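Local coordinates for protein tyrocidine synthetase 3 (Brevibacillus brevis, PDB 2JGP) that probably forms peptide bonds as a carrier–condensation bidomain of a nonribosomal peptide synthetase, joining phosphopantetheine-tethered intermediates during assembly of the antibiotic tyrocidine, at residues Y96-S101 with W259-S264; Y119-T124 with S223-V228; R142-H147 with V169-A174; Q192-E197 with L201-L206. All coordinates share one frame; numbering follows the deposited sequence.

Contact 1 (Y96-S101 with W259-S264); sequences YYPVSS and WQQEFS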
# COMPACT_ATOMS: atom_id res chain seq x y z
N TYR A 96 -3.35 -23.70 -15.68
CA TYR A 96 -2.82 -22.36 -15.49
C TYR A 96 -3.86 -21.54 -14.74
O TYR A 96 -5.03 -21.92 -14.67
CB TYR A 96 -2.58 -21.67 -16.83
CG TYR A 96 -1.66 -22.40 -17.78
CD1 TYR A 96 -2.18 -23.25 -18.75
CD2 TYR A 96 -0.28 -22.23 -17.73
CE1 TYR A 96 -1.35 -23.92 -19.63
CE2 TYR A 96 0.56 -22.89 -18.61
CZ TYR A 96 0.01 -23.74 -19.56
OH TYR A 96 0.82 -24.41 -20.43
N TYR A 97 -3.42 -20.42 -14.18
CA TYR A 97 -4.31 -19.52 -13.45
C TYR A 97 -4.18 -18.11 -14.00
O TYR A 97 -3.10 -17.72 -14.45
CB TYR A 97 -4.00 -19.57 -11.96
CG TYR A 97 -4.08 -20.97 -11.39
CD1 TYR A 97 -2.97 -21.80 -11.38
CD2 TYR A 97 -5.28 -21.46 -10.89
CE1 TYR A 97 -3.05 -23.09 -10.87
CE2 TYR A 97 -5.37 -22.74 -10.37
CZ TYR A 97 -4.25 -23.55 -10.37
OH TYR A 97 -4.35 -24.82 -9.86
N PRO A 98 -5.28 -17.33 -13.96
CA PRO A 98 -5.13 -15.97 -14.44
C PRO A 98 -4.12 -15.19 -13.61
O PRO A 98 -3.94 -15.47 -12.42
CB PRO A 98 -6.54 -15.37 -14.27
CG PRO A 98 -7.20 -16.22 -13.23
CD PRO A 98 -6.63 -17.59 -13.44
N VAL A 99 -3.44 -14.23 -14.24
CA VAL A 99 -2.67 -13.26 -13.48
C VAL A 99 -3.60 -12.22 -12.88
O VAL A 99 -4.70 -12.00 -13.37
CB VAL A 99 -1.60 -12.57 -14.35
CG1 VAL A 99 -0.59 -13.58 -14.84
CG2 VAL A 99 -2.25 -11.84 -15.53
N SER A 100 -3.16 -11.59 -11.79
CA SER A 100 -3.83 -10.41 -11.27
C SER A 100 -3.62 -9.24 -12.23
O SER A 100 -2.74 -9.28 -13.11
CB SER A 100 -3.30 -10.06 -9.89
OG SER A 100 -1.94 -9.71 -9.96
N SER A 101 -4.43 -8.20 -12.07
CA SER A 101 -4.32 -6.99 -12.87
C SER A 101 -2.90 -6.40 -12.78
O SER A 101 -2.31 -6.04 -13.79
CB SER A 101 -5.36 -5.96 -12.41
OG SER A 101 -5.29 -4.78 -13.20
N TRP A 259 -10.21 -15.04 -7.99
CA TRP A 259 -11.29 -14.20 -7.46
C TRP A 259 -11.36 -12.86 -8.19
O TRP A 259 -12.43 -12.43 -8.60
CB TRP A 259 -11.16 -13.95 -5.95
CG TRP A 259 -12.06 -12.83 -5.52
CD1 TRP A 259 -13.39 -12.91 -5.25
CD2 TRP A 259 -11.71 -11.45 -5.40
NE1 TRP A 259 -13.89 -11.67 -4.94
CE2 TRP A 259 -12.88 -10.75 -5.03
CE3 TRP A 259 -10.52 -10.73 -5.55
CZ2 TRP A 259 -12.90 -9.37 -4.81
CZ3 TRP A 259 -10.53 -9.35 -5.34
CH2 TRP A 259 -11.71 -8.69 -4.97
N GLN A 260 -10.21 -12.21 -8.37
CA GLN A 260 -10.21 -10.90 -9.01
C GLN A 260 -10.80 -10.97 -10.42
O GLN A 260 -11.57 -10.10 -10.83
CB GLN A 260 -8.79 -10.31 -9.03
CG GLN A 260 -8.73 -8.83 -9.36
CD GLN A 260 -7.31 -8.37 -9.58
OE1 GLN A 260 -6.63 -8.90 -10.46
NE2 GLN A 260 -6.85 -7.41 -8.78
N GLN A 261 -10.47 -12.03 -11.16
CA GLN A 261 -11.03 -12.22 -12.51
C GLN A 261 -12.55 -12.43 -12.47
O GLN A 261 -13.28 -11.81 -13.24
CB GLN A 261 -10.36 -13.40 -13.21
CG GLN A 261 -10.83 -13.58 -14.65
CD GLN A 261 -10.19 -14.77 -15.31
OE1 GLN A 261 -10.34 -15.90 -14.84
NE2 GLN A 261 -9.49 -14.53 -16.41
N GLU A 262 -13.01 -13.32 -11.60
CA GLU A 262 -14.45 -13.55 -11.42
C GLU A 262 -15.15 -12.26 -11.01
O GLU A 262 -16.18 -11.90 -11.58
CB GLU A 262 -14.70 -14.61 -10.36
CG GLU A 262 -14.28 -16.01 -10.78
CD GLU A 262 -14.28 -17.00 -9.63
OE1 GLU A 262 -14.21 -18.22 -9.90
OE2 GLU A 262 -14.33 -16.57 -8.45
N PHE A 263 -14.57 -11.57 -10.03
CA PHE A 263 -15.14 -10.35 -9.49
C PHE A 263 -15.32 -9.28 -10.57
O PHE A 263 -16.30 -8.53 -10.54
CB PHE A 263 -14.26 -9.80 -8.37
CG PHE A 263 -14.82 -8.59 -7.70
CD1 PHE A 263 -15.94 -8.69 -6.88
CD2 PHE A 263 -14.23 -7.35 -7.88
CE1 PHE A 263 -16.46 -7.58 -6.27
CE2 PHE A 263 -14.75 -6.23 -7.26
CZ PHE A 263 -15.86 -6.35 -6.45
N SER A 264 -14.39 -9.23 -11.52
CA SER A 264 -14.41 -8.23 -12.58
C SER A 264 -15.70 -8.24 -13.41
O SER A 264 -16.03 -7.24 -14.04
CB SER A 264 -13.21 -8.42 -13.51
OG SER A 264 -13.41 -9.54 -14.36
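Q260 and Q261 leave helix 253-263 of the condensation domain side by side and reach across to the segment that opens helix 101-113, each amide meeting a different part of it. The joint lies at the N-cap of helix 101-113, where S101 N, at the first residue of the helix, donates to Q260. In Q260, CG stands anti to the backbone N (chi1 -166°) and the chain runs on extended, which carries the amide outward to the turn at S100 and S101. There Q260 OE1 accepts from S101 N at 2.8 Å, the donor tilted slightly from the carbonyl plane and the bond fairly straight, with an N-H...O angle of 159°. The same oxygen lies 3.3 Å from S100 CA, close against the backbone of the cap residue. S100 OG caps a backbone N of the first turn and also bonds Y253 OH; S101 OG bonds E410. Q261, also extended, packs its amide on the proline ring carbons by van der Waals contact, its side chain crossing that of P98 at about a right angle. V258 also touches that proline. The short, weakly bonded strand 97-98 pairs with strand 160-165 through Y97 and Q163. The Q261 amide lies along the CB-CG side of the ring, NE2 3.7 Å from P98 CB and OE1 3.5 Å from P98 CG.

Contact 2 (Y119-T124 with S223-V228); sequences YNMPST and SISDGV. With SO4 (sulfate ion), chain B.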
# COMPACT_ATOMS: atom_id res chain seq x y z
N TYR A 119 11.76 -3.79 -12.16
CA TYR A 119 10.88 -4.61 -11.32
C TYR A 119 11.65 -5.55 -10.39
O TYR A 119 11.05 -6.45 -9.78
CB TYR A 119 9.90 -5.41 -12.17
CG TYR A 119 8.84 -4.57 -12.85
CD1 TYR A 119 8.61 -4.68 -14.21
CD2 TYR A 119 8.06 -3.69 -12.12
CE1 TYR A 119 7.63 -3.91 -14.84
CE2 TYR A 119 7.08 -2.91 -12.73
CZ TYR A 119 6.87 -3.03 -14.08
OH TYR A 119 5.90 -2.26 -14.68
N ASN A 120 12.95 -5.37 -10.28
CA ASN A 120 13.73 -6.09 -9.28
C ASN A 120 13.47 -5.53 -7.88
O ASN A 120 13.11 -4.37 -7.72
CB ASN A 120 15.22 -6.03 -9.60
CG ASN A 120 15.58 -6.83 -10.83
OD1 ASN A 120 15.01 -6.61 -11.90
ND2 ASN A 120 16.50 -7.77 -10.67
N MET A 121 13.64 -6.40 -6.88
CA MET A 121 13.48 -6.04 -5.49
C MET A 121 14.70 -6.53 -4.71
O MET A 121 14.59 -7.48 -3.93
CB MET A 121 12.23 -6.69 -4.92
CG MET A 121 10.95 -6.26 -5.58
SD MET A 121 9.51 -7.12 -4.92
CE MET A 121 9.45 -6.48 -3.25
N PRO A 122 15.87 -5.92 -4.94
CA PRO A 122 17.08 -6.36 -4.25
C PRO A 122 17.17 -5.87 -2.80
O PRO A 122 16.72 -4.78 -2.49
CB PRO A 122 18.20 -5.73 -5.08
CG PRO A 122 17.59 -4.51 -5.66
CD PRO A 122 16.14 -4.82 -5.88
N SER A 123 17.77 -6.70 -1.95
CA SER A 123 18.10 -6.31 -0.58
C SER A 123 19.45 -6.91 -0.19
O SER A 123 19.88 -7.93 -0.75
CB SER A 123 17.03 -6.78 0.40
OG SER A 123 16.99 -8.20 0.48
N THR A 124 20.12 -6.25 0.75
CA THR A 124 21.38 -6.74 1.30
C THR A 124 21.29 -6.67 2.82
O THR A 124 20.72 -5.72 3.36
CB THR A 124 22.58 -5.93 0.81
OG1 THR A 124 22.37 -4.54 1.09
CG2 THR A 124 22.77 -6.11 -0.69
N SER A 223 6.61 -9.10 -9.72
CA SER A 223 5.38 -9.80 -10.14
C SER A 223 4.92 -10.87 -9.15
O SER A 223 3.76 -11.30 -9.19
CB SER A 223 5.57 -10.44 -11.52
OG SER A 223 6.61 -11.41 -11.48
N ILE A 224 5.82 -11.32 -8.27
CA ILE A 224 5.49 -12.36 -7.28
C ILE A 224 5.73 -11.92 -5.83
O ILE A 224 5.74 -12.74 -4.91
CB ILE A 224 6.20 -13.70 -7.62
CG1 ILE A 224 7.72 -13.55 -7.77
CG2 ILE A 224 5.65 -14.27 -8.90
CD1 ILE A 224 8.45 -13.28 -6.49
N SER A 225 5.89 -10.62 -5.61
CA SER A 225 6.18 -10.10 -4.28
C SER A 225 5.78 -8.64 -4.15
O SER A 225 5.29 -8.02 -5.10
CB SER A 225 7.67 -10.29 -3.98
OG SER A 225 7.95 -10.07 -2.62
N ASP A 226 5.95 -8.11 -2.93
CA ASP A 226 5.85 -6.68 -2.66
C ASP A 226 6.50 -6.37 -1.31
O ASP A 226 7.06 -7.27 -0.67
CB ASP A 226 4.39 -6.15 -2.77
CG ASP A 226 3.45 -6.75 -1.74
OD1 ASP A 226 3.91 -7.41 -0.79
OD2 ASP A 226 2.22 -6.52 -1.88
N GLY A 227 6.45 -5.11 -0.90
CA GLY A 227 7.11 -4.65 0.32
C GLY A 227 6.73 -5.49 1.52
O GLY A 227 7.60 -5.97 2.25
N VAL A 228 5.43 -5.67 1.72
CA VAL A 228 4.94 -6.51 2.81
C VAL A 228 5.44 -7.96 2.67
O VAL A 228 5.84 -8.57 3.66
CB VAL A 228 3.40 -6.48 2.92
CG1 VAL A 228 2.88 -7.60 3.79
CG2 VAL A 228 2.94 -5.13 3.45
S SO4 B . 6.31 -2.09 -2.58
O1 SO4 B . 5.91 -3.37 -3.14
O2 SO4 B . 5.90 -1.00 -3.46
O3 SO4 B . 5.67 -1.93 -1.28
O4 SO4 B . 7.76 -2.07 -2.42
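The HHxxxDG signature of condensation domains, here H221 to G227, meets the thioether of M121, which reaches over from the loop entering strand 123-129. M121 projects toward the signature loop, its chain straight as far as SD and then bent at chi3 (67°), so that the terminal methyl folds over the backbone rather than running past it. M121 SD rests 3.8 Å from S225 CB, while M121 CE settles 3.5 Å from D226 C and 3.6 Å from D226 O; S225 OG stands 3.9 Å from M121 CE. The touch is purely van der Waals, the thioether methyl lying on the peptide that joins D226 to G227. H222 also packs on M121, whose backbone pairs with M220 just before the signature. D226 turns its side chain away from the methionine, with CG between its backbone N and carbonyl carbon (chi1 64°). As N-cap of helix 227-241, its carboxylate is held on several sides: OD1 by S229 and a salt bridge to R359, OD2 by the backbone N atoms of F371 and V372. At that same helix start a sulfate, probably from the crystallisation liquor, takes a hydrogen bond from G227 N to its O1 at 2.9 Å, with D226 CB 3.2 Å from the same oxygen. An anion near the first turn would probably be steadied by the helix dipole. The buried, salt-bridged aspartate and the glycine after it are characteristic of this signature, whose second histidine is generally placed at the peptide-bond-forming centre of condensation domains.

Contact 3 (R142-H147 with V169-A174); sequences RLIARH and VPFALA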
# COMPACT_ATOMS: atom_id res chain seq x y z
N ARG A 142 12.94 -24.23 1.88
CA ARG A 142 11.67 -24.36 2.58
C ARG A 142 10.72 -23.20 2.27
O ARG A 142 9.53 -23.42 2.06
CB ARG A 142 11.88 -24.47 4.10
CG ARG A 142 12.43 -25.83 4.54
CD ARG A 142 12.35 -25.99 6.05
NE ARG A 142 12.60 -27.37 6.47
CZ ARG A 142 13.80 -27.95 6.55
NH1 ARG A 142 14.91 -27.28 6.22
NH2 ARG A 142 13.90 -29.21 6.95
N LEU A 143 11.25 -21.98 2.21
CA LEU A 143 10.44 -20.80 1.84
C LEU A 143 9.83 -20.97 0.46
O LEU A 143 8.65 -20.66 0.26
CB LEU A 143 11.28 -19.52 1.85
CG LEU A 143 11.55 -18.79 3.16
CD1 LEU A 143 12.32 -17.51 2.84
CD2 LEU A 143 10.26 -18.46 3.91
N ILE A 144 10.65 -21.42 -0.48
CA ILE A 144 10.21 -21.67 -1.85
C ILE A 144 9.13 -22.75 -1.89
O ILE A 144 8.14 -22.60 -2.60
CB ILE A 144 11.40 -22.07 -2.76
CG1 ILE A 144 12.36 -20.88 -2.92
CG2 ILE A 144 10.90 -22.51 -4.12
CD1 ILE A 144 13.73 -21.28 -3.45
N ALA A 145 9.32 -23.82 -1.12
CA ALA A 145 8.29 -24.86 -0.99
C ALA A 145 7.00 -24.31 -0.37
O ALA A 145 5.90 -24.69 -0.78
CB ALA A 145 8.81 -26.03 -0.15
N ARG A 146 7.14 -23.42 0.60
CA ARG A 146 6.00 -22.86 1.34
C ARG A 146 5.15 -21.89 0.53
O ARG A 146 3.92 -21.92 0.62
CB ARG A 146 6.49 -22.16 2.61
CG ARG A 146 5.44 -21.39 3.39
CD ARG A 146 6.03 -20.89 4.71
NE ARG A 146 5.17 -19.93 5.40
CZ ARG A 146 4.08 -20.26 6.09
NH1 ARG A 146 3.67 -21.52 6.15
NH2 ARG A 146 3.38 -19.31 6.69
N HIS A 147 5.80 -21.01 -0.23
CA HIS A 147 5.11 -19.91 -0.89
C HIS A 147 4.99 -20.15 -2.39
O HIS A 147 5.99 -20.12 -3.11
CB HIS A 147 5.87 -18.60 -0.62
CG HIS A 147 5.86 -18.19 0.81
ND1 HIS A 147 4.71 -17.82 1.47
CD2 HIS A 147 6.86 -18.09 1.72
CE1 HIS A 147 5.00 -17.52 2.73
NE2 HIS A 147 6.30 -17.67 2.90
N VAL A 169 10.76 -26.74 -7.74
CA VAL A 169 11.66 -25.94 -8.58
C VAL A 169 13.11 -26.04 -8.09
O VAL A 169 13.34 -26.24 -6.90
CB VAL A 169 11.24 -24.46 -8.58
CG1 VAL A 169 9.81 -24.31 -9.10
CG2 VAL A 169 11.38 -23.85 -7.18
N PRO A 170 14.08 -25.88 -9.01
CA PRO A 170 15.48 -25.94 -8.61
C PRO A 170 15.94 -24.64 -7.95
O PRO A 170 15.58 -23.55 -8.40
CB PRO A 170 16.21 -26.17 -9.94
CG PRO A 170 15.35 -25.53 -10.96
CD PRO A 170 13.92 -25.63 -10.46
N PHE A 171 16.72 -24.77 -6.89
CA PHE A 171 17.31 -23.61 -6.23
C PHE A 171 18.61 -23.99 -5.55
O PHE A 171 18.68 -25.00 -4.85
CB PHE A 171 16.34 -23.02 -5.19
CG PHE A 171 16.92 -21.87 -4.41
CD1 PHE A 171 16.77 -20.57 -4.85
CD2 PHE A 171 17.62 -22.10 -3.23
CE1 PHE A 171 17.31 -19.51 -4.13
CE2 PHE A 171 18.17 -21.05 -2.51
CZ PHE A 171 18.01 -19.75 -2.96
N ALA A 172 19.65 -23.18 -5.77
CA ALA A 172 20.89 -23.29 -5.03
C ALA A 172 21.34 -21.92 -4.56
O ALA A 172 21.21 -20.92 -5.29
CB ALA A 172 21.98 -23.95 -5.89
N LEU A 173 21.85 -21.86 -3.33
CA LEU A 173 22.50 -20.68 -2.78
C LEU A 173 23.81 -20.45 -3.52
O LEU A 173 24.64 -21.35 -3.60
CB LEU A 173 22.79 -20.88 -1.29
CG LEU A 173 23.52 -19.79 -0.50
CD1 LEU A 173 23.62 -20.17 0.97
CD2 LEU A 173 24.91 -19.52 -1.03
N ALA A 174 24.01 -19.23 -4.03
CA ALA A 174 25.27 -18.85 -4.68
C ALA A 174 26.24 -18.34 -3.62
O ALA A 174 26.02 -17.29 -3.02
CB ALA A 174 25.02 -17.79 -5.72
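I144, on the last turn of helix 133-146, reaches to both V169 and F171 of the loop that leads into edge strand 174-177. The helix packs here on that loop, within the N-terminal half of the condensation domain, and two residues on, R146 and H147, where the helix ends, begin the RHExLR motif of the family. The two branches of I144 divide the work. CG2, anti to the backbone N, brings I144 CG2 to 3.4 Å from V169 CG2, closer than two methyls normally come. The longer branch, beside the backbone N at CG1 (chi1 -67°) and extended to its tip, carries CD1 over one face of the F171 ring. F171 points its side chain back to the helix, where F140 and Q141 also touch it, and on the sheet side it meets V204 of strand 202-210. The contact is wholly apolar, the isoleucine buried and the two loop residues only partly so. I144 CD1 sits near the ring's root rather than its far end: it is 3.4 Å from both F171 CG and F171 CD1, and 3.6 Å from F171 CB.

Contact 4 (Q192-E197 with L201-L206); sequences QPFDLE and LIRVSL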
# COMPACT_ATOMS: atom_id res chain seq x y z
N GLN A 192 20.05 -8.23 -11.63
CA GLN A 192 19.97 -8.62 -13.04
C GLN A 192 18.54 -9.04 -13.35
O GLN A 192 17.80 -9.41 -12.44
CB GLN A 192 20.91 -9.81 -13.30
CG GLN A 192 22.39 -9.48 -13.24
CD GLN A 192 22.86 -8.67 -14.43
OE1 GLN A 192 22.40 -8.86 -15.56
NE2 GLN A 192 23.81 -7.76 -14.18
N PRO A 193 18.16 -8.97 -14.64
CA PRO A 193 16.81 -9.33 -15.02
C PRO A 193 16.47 -10.80 -14.78
O PRO A 193 17.36 -11.65 -14.66
CB PRO A 193 16.74 -8.97 -16.51
CG PRO A 193 18.14 -8.84 -16.96
CD PRO A 193 18.98 -8.54 -15.78
N PHE A 194 15.18 -11.06 -14.67
CA PHE A 194 14.66 -12.41 -14.49
C PHE A 194 13.99 -12.84 -15.78
O PHE A 194 13.29 -12.05 -16.41
CB PHE A 194 13.62 -12.43 -13.37
CG PHE A 194 14.20 -12.31 -11.99
CD1 PHE A 194 14.40 -11.07 -11.41
CD2 PHE A 194 14.56 -13.45 -11.28
CE1 PHE A 194 14.94 -10.96 -10.15
CE2 PHE A 194 15.10 -13.35 -10.01
CZ PHE A 194 15.29 -12.10 -9.44
N ASP A 195 14.20 -14.10 -16.15
CA ASP A 195 13.39 -14.74 -17.17
C ASP A 195 12.08 -15.16 -16.52
O ASP A 195 12.06 -16.03 -15.65
CB ASP A 195 14.11 -15.96 -17.75
CG ASP A 195 13.36 -16.60 -18.90
OD1 ASP A 195 12.13 -16.41 -19.02
OD2 ASP A 195 13.99 -17.31 -19.68
N LEU A 196 10.99 -14.52 -16.93
CA LEU A 196 9.69 -14.74 -16.29
C LEU A 196 9.11 -16.14 -16.54
O LEU A 196 8.14 -16.52 -15.86
CB LEU A 196 8.70 -13.65 -16.74
CG LEU A 196 8.43 -12.47 -15.80
CD1 LEU A 196 9.54 -12.17 -14.79
CD2 LEU A 196 8.02 -11.22 -16.59
N GLU A 197 9.69 -16.87 -17.49
CA GLU A 197 9.28 -18.25 -17.80
C GLU A 197 9.89 -19.29 -16.87
O GLU A 197 9.57 -20.47 -16.98
CB GLU A 197 9.69 -18.62 -19.23
CG GLU A 197 8.95 -17.88 -20.30
CD GLU A 197 9.14 -18.53 -21.66
OE1 GLU A 197 8.13 -18.72 -22.36
OE2 GLU A 197 10.29 -18.87 -22.00
N LEU A 201 11.45 -17.20 -9.17
CA LEU A 201 11.83 -15.82 -9.44
C LEU A 201 12.42 -15.16 -8.19
O LEU A 201 12.08 -14.04 -7.83
CB LEU A 201 10.63 -15.03 -9.97
CG LEU A 201 10.13 -15.56 -11.31
CD1 LEU A 201 8.74 -15.06 -11.62
CD2 LEU A 201 11.12 -15.21 -12.42
N ILE A 202 13.33 -15.89 -7.54
CA ILE A 202 14.09 -15.37 -6.42
C ILE A 202 15.48 -15.95 -6.54
O ILE A 202 15.65 -17.10 -6.95
CB ILE A 202 13.45 -15.74 -5.05
CG1 ILE A 202 14.26 -15.14 -3.89
CG2 ILE A 202 13.32 -17.25 -4.89
CD1 ILE A 202 13.52 -15.12 -2.55
N ARG A 203 16.49 -15.13 -6.23
CA ARG A 203 17.87 -15.60 -6.22
C ARG A 203 18.59 -15.05 -5.00
O ARG A 203 18.23 -13.99 -4.47
CB ARG A 203 18.60 -15.24 -7.52
CG ARG A 203 18.41 -13.82 -8.02
CD ARG A 203 19.28 -13.55 -9.25
NE ARG A 203 18.73 -14.12 -10.49
CZ ARG A 203 18.29 -13.42 -11.53
NH1 ARG A 203 18.34 -12.09 -11.55
NH2 ARG A 203 17.80 -14.05 -12.59
N VAL A 204 19.58 -15.80 -4.54
CA VAL A 204 20.27 -15.48 -3.31
C VAL A 204 21.77 -15.70 -3.49
O VAL A 204 22.19 -16.73 -4.02
CB VAL A 204 19.74 -16.35 -2.15
CG1 VAL A 204 20.41 -15.97 -0.82
CG2 VAL A 204 18.23 -16.20 -2.04
N SER A 205 22.56 -14.71 -3.07
CA SER A 205 24.01 -14.85 -2.99
C SER A 205 24.45 -14.60 -1.55
O SER A 205 24.05 -13.60 -0.94
CB SER A 205 24.71 -13.86 -3.93
OG SER A 205 24.45 -14.18 -5.29
N LEU A 206 25.23 -15.53 -1.01
CA LEU A 206 25.86 -15.34 0.30
C LEU A 206 27.34 -15.03 0.09
O LEU A 206 28.07 -15.83 -0.48
CB LEU A 206 25.72 -16.60 1.15
CG LEU A 206 26.27 -16.51 2.57
CD1 LEU A 206 25.61 -15.37 3.34
CD2 LEU A 206 26.09 -17.84 3.30
O HOH W 1 19.25 -10.02 -9.45
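R203 grips P193 O end-on with two nitrogens, NH2 at 3.2 Å and NH1 at 3.3 Å, both approaching from the same face of the carbonyl. The oxygen lies close to the guanidinium plane, and the NH2 bond is the straighter, with an N-H...O angle of 153°. R203 NH1 also makes a weak bond to Q192 O at 2.9 Å, an oxygen that accepts from N120 ND2 too, and donates to a water that accepts from Q192 N as well. These carbonyls and the water line the guanidinium edge and hold it flat, leaving one of its faces for F194. The phenyl ring lies on that face in a parallel cation-pi stack, planes 4° apart and R203 CZ 3.8 Å from the ring centroid. The arginine comes to it from the opposite direction, bent at chi3 (78°). Deeper in, L201 turns CD2 under the loop, 3.9 Å from F194 CB and 3.5 Å from D195 O, and L196 crosses the leucine at about a right angle. D195 OD1 accepts from E197 N, closing an Asx turn. The loop before strand 202-210 thus doubles back along the start of that strand, pinned by an arginine–aromatic stack beside the mixed sheet in the domain's N-terminal half.

How the contacts relate
Contact 1 lies at the surface, whereas contacts 2, 3 and 4 are partly buried and gather round the mixed sheet of strands 174-177, 202-210, 213-220, 123-129 and 447-451. Contacts 2 and 4 touch directly: N120 ND2 lies 2.7 Å from Q192 O, probably as a hydrogen bond, and I224 packs on L201. Contacts 3 and 4 share the sheet edge, where A174 pairs with V204 and L206 while F171 packs on V204. Chemistry follows position: a glutamine amide on a helix N-terminus in contact 1, a thioether on the signature loop in contact 2, isoleucine against a valine and a phenylalanine in contact 3, and a cation-pi stack with carbonyl grips in contact 4.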